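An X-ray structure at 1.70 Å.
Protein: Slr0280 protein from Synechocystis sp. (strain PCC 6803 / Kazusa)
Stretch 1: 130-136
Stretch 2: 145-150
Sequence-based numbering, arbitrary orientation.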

ATOM      1  N   LEU A 130       6.608  22.459  20.337  1.00 22.84           N
ATOM      2  CA  LEU A 130       7.722  22.346  19.408  1.00 18.27           C
ATOM      3  C   LEU A 130       7.861  23.596  18.556  1.00 19.21           C
ATOM      4  O   LEU A 130       8.965  24.084  18.323  1.00 20.93           O
ATOM      5  N   LEU A 131       6.729  24.113  18.099  1.00 17.53           N
ATOM      6  CA  LEU A 131       6.716  25.201  17.122  1.00 20.40           C
ATOM      7  C   LEU A 131       6.284  26.521  17.731  1.00 23.51           C
ATOM      8  O   LEU A 131       5.977  27.468  17.009  1.00 22.54           O
ATOM      9  N   GLN A 132       6.263  26.576  19.061  1.00 25.86           N
ATOM     10  CA  GLN A 132       5.728  27.734  19.778  1.00 33.42           C
ATOM     11  C   GLN A 132       6.456  29.042  19.450  1.00 29.70           C
ATOM     12  O   GLN A 132       5.830  30.100  19.341  1.00 29.44           O
ATOM     13  N   GLY A 133       7.773  28.962  19.278  1.00 25.86           N
ATOM     14  CA  GLY A 133       8.568  30.139  18.995  1.00 26.49           C
ATOM     15  C   GLY A 133       8.177  30.851  17.716  1.00 28.30           C
ATOM     16  O   GLY A 133       8.507  32.023  17.532  1.00 30.40           O
ATOM     17  N   PHE A 134       7.465  30.156  16.830  1.00 25.17           N
ATOM     18  CA  PHE A 134       7.186  30.693  15.504  1.00 23.33           C
ATOM     19  C   PHE A 134       5.810  31.334  15.367  1.00 26.59           C
ATOM     20  O   PHE A 134       5.415  31.751  14.271  1.00 28.01           O
ATOM     21  N   GLY A 135       5.094  31.430  16.481  1.00 26.73           N
ATOM     22  CA  GLY A 135       3.815  32.119  16.504  1.00 26.33           C
ATOM     23  C   GLY A 135       2.635  31.182  16.338  1.00 34.00           C
ATOM     24  O   GLY A 135       2.758  30.153  15.678  1.00 33.58           O
ATOM     25  N   PRO A 136       1.484  31.533  16.940  1.00 36.13           N
ATOM     26  CA  PRO A 136       0.238  30.750  16.897  1.00 31.55           C
ATOM     27  C   PRO A 136      -0.089  30.134  15.527  1.00 34.72           C
ATOM     28  O   PRO A 136       0.031  30.798  14.492  1.00 32.63           O
ATOM     29  N   VAL A 145      -1.994  26.470   8.034  1.00 16.42           N
ATOM     30  CA  VAL A 145      -0.886  27.261   7.515  1.00 13.62           C
ATOM     31  C   VAL A 145       0.307  27.197   8.459  1.00 16.63           C
ATOM     32  O   VAL A 145       0.228  27.641   9.608  1.00 18.62           O
ATOM     33  N   MET A 146       1.413  26.638   7.978  1.00 13.06           N
ATOM     34  CA  MET A 146       2.602  26.491   8.805  1.00 17.32           C
ATOM     35  C   MET A 146       3.284  27.846   8.996  1.00 18.83           C
ATOM     36  O   MET A 146       3.248  28.703   8.109  1.00 19.68           O
ATOM     37  N   PRO A 147       3.907  28.047  10.162  1.00 18.75           N
ATOM     38  CA  PRO A 147       4.444  29.374  10.460  1.00 20.44           C
ATOM     39  C   PRO A 147       5.726  29.645   9.687  1.00 17.75           C
ATOM     40  O   PRO A 147       6.425  28.710   9.287  1.00 17.42           O
ATOM     41  N   ASN A 148       6.019  30.922   9.479  1.00 18.68           N
ATOM     42  CA  ASN A 148       7.279  31.347   8.883  1.00 17.18           C
ATOM     43  C   ASN A 148       8.416  31.235   9.907  1.00 19.42           C
ATOM     44  O   ASN A 148       8.381  31.872  10.957  1.00 19.35           O
ATOM     45  N   THR A 149       9.417  30.407   9.635  1.00 14.93           N
ATOM     46  CA  THR A 149      10.534  30.315  10.563  1.00 17.02           C
ATOM     47  C   THR A 149      11.642  31.332  10.269  1.00 17.61           C
ATOM     48  O   THR A 149      12.606  31.435  11.035  1.00 18.03           O
ATOM     49  N   ASN A 150      11.511  32.061   9.161  1.00 17.19           N
ATOM     50  CA  ASN A 150      12.485  33.092   8.760  1.00 16.60           C
ATOM     51  C   ASN A 150      13.917  32.582   8.624  1.00 18.65           C
ATOM     52  O   ASN A 150      14.867  33.295   8.952  1.00 18.29           O
TER

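The contact between these two stretches is small and apolar: it buries 267 Å² in all, and no hydrogen bond crosses it. Its first rule is that one aromatic side chain does most of the work for its stretch. Phe134, at the end of a short 3-10 segment, points its CA-to-CB bond toward the other stretch with chi1 in the m well (-53°) and chi2 at -61°. That lays one ring face over Thr149, whose CG2 sits 3.9 Å from the centroid of the Phe134 ring and only 4° off the normal, a nearly ideal CH-pi contact. Thr149 (chi1 p) has a sideways CA-to-CB bond, yet its CG2 lies over the ring face; its OG1 is hydrogen-bonded elsewhere in the structure, so that hydroxyl is satisfied.

Further packing continues from the ring's root. Pro147 also points toward its partner, and its CB lies 3.7 Å from Phe134 CB, an apolar contact, and 3.4 Å from Phe134 O, a plain van der Waals approach; this is also where the CA atoms come nearest, 5.9 Å between Phe134 CA and Pro147 CA. Buried Leu131 (m, t) points toward the other stretch and meets Met146, Leu131 CD1 to Met146 CE at 3.9 Å. Met146 starts sideways, but its m, m, m conformation brings the terminal methyl nearer.

The hydrogen bonds among these residues all lie within one stretch or the other. Phe134 N bonds to Leu131 O at 3.1 Å and Gly135 N to Gln132 O at 3.2 Å; both bonds lie in the turn from which Leu131 and Phe134 point toward the other stretch. Gly135, at phi 96° and psi 149°, occupies a backbone geometry that by itself calls for glycine. In the other stretch, the CA-to-CB bond of Asn148 points away; Asn148 OD1 accepts from Asn150 N at 3.2 Å, spanning Thr149.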

ATOM      1  CB  LEU A 130       7.501  21.142  18.490  1.00 21.38           C
ATOM      2  CG  LEU A 130       8.617  20.798  17.508  1.00 19.71           C
ATOM      3  CD1 LEU A 130       9.873  20.402  18.258  1.00 24.89           C
ATOM      4  CD2 LEU A 130       8.165  19.670  16.598  1.00 20.56           C
ATOM      5  CB  LEU A 131       5.769  24.858  15.979  1.00 20.01           C
ATOM      6  CG  LEU A 131       6.099  23.555  15.254  1.00 17.40           C
ATOM      7  CD1 LEU A 131       5.066  23.276  14.179  1.00 17.06           C
ATOM      8  CD2 LEU A 131       7.503  23.652  14.673  1.00 16.90           C
ATOM      9  CB  GLN A 132       5.739  27.479  21.291  1.00 27.09           C
ATOM     10  CG  GLN A 132       4.540  28.076  22.015  1.00 39.16           C
ATOM     11  CD  GLN A 132       4.143  27.280  23.250  1.00 43.96           C
ATOM     12  OE1 GLN A 132       4.998  26.877  24.044  1.00 48.66           O
ATOM     13  NE2 GLN A 132       2.840  27.038  23.411  1.00 40.89           N
ATOM     14  CB  PHE A 134       7.407  29.612  14.442  1.00 20.98           C
ATOM     15  CG  PHE A 134       8.756  28.961  14.533  1.00 21.54           C
ATOM     16  CD1 PHE A 134       9.909  29.716  14.371  1.00 21.33           C
ATOM     17  CD2 PHE A 134       8.876  27.602  14.797  1.00 21.05           C
ATOM     18  CE1 PHE A 134      11.168  29.127  14.467  1.00 19.55           C
ATOM     19  CE2 PHE A 134      10.126  27.004  14.892  1.00 22.54           C
ATOM     20  CZ  PHE A 134      11.277  27.769  14.723  1.00 21.95           C
ATOM     21  CB  PRO A 136      -0.818  31.779  17.310  1.00 40.76           C
ATOM     22  CG  PRO A 136      -0.084  32.640  18.316  1.00 34.00           C
ATOM     23  CD  PRO A 136       1.361  32.708  17.828  1.00 30.78           C
ATOM     24  CB  VAL A 145      -1.303  28.735   7.284  1.00 16.75           C
ATOM     25  CG1 VAL A 145      -0.140  29.529   6.687  1.00 14.78           C
ATOM     26  CG2 VAL A 145      -2.519  28.798   6.374  1.00 18.13           C
ATOM     27  CB  MET A 146       3.569  25.465   8.203  1.00 15.61           C
ATOM     28  CG  MET A 146       2.956  24.080   7.999  1.00 17.34           C
ATOM     29  SD  MET A 146       2.298  23.369   9.529  1.00 19.11           S
ATOM     30  CE  MET A 146       3.795  23.275  10.503  1.00 18.97           C
ATOM     31  CB  PRO A 147       4.735  29.300  11.962  1.00 22.59           C
ATOM     32  CG  PRO A 147       5.036  27.842  12.215  1.00 22.69           C
ATOM     33  CD  PRO A 147       4.184  27.071  11.237  1.00 18.08           C
ATOM     34  CB  ASN A 148       7.130  32.792   8.399  1.00 23.12           C
ATOM     35  CG  ASN A 148       8.227  33.213   7.438  1.00 30.83           C
ATOM     36  OD1 ASN A 148       9.076  32.410   7.039  1.00 31.22           O
ATOM     37  ND2 ASN A 148       8.212  34.490   7.060  1.00 32.44           N
ATOM     38  CB  THR A 149      11.139  28.907  10.590  1.00 16.34           C
ATOM     39  OG1 THR A 149      11.847  28.678   9.368  1.00 14.52           O
ATOM     40  CG2 THR A 149      10.039  27.855  10.776  1.00 15.83           C
ATOM     41  CB  ASN A 150      12.471  34.287   9.721  1.00 19.81           C
ATOM     42  CG  ASN A 150      11.138  35.015   9.742  1.00 25.12           C
ATOM     43  OD1 ASN A 150      10.541  35.214  10.806  1.00 28.23           O
ATOM     44  ND2 ASN A 150      10.671  35.428   8.570  1.00 26.23           N
TER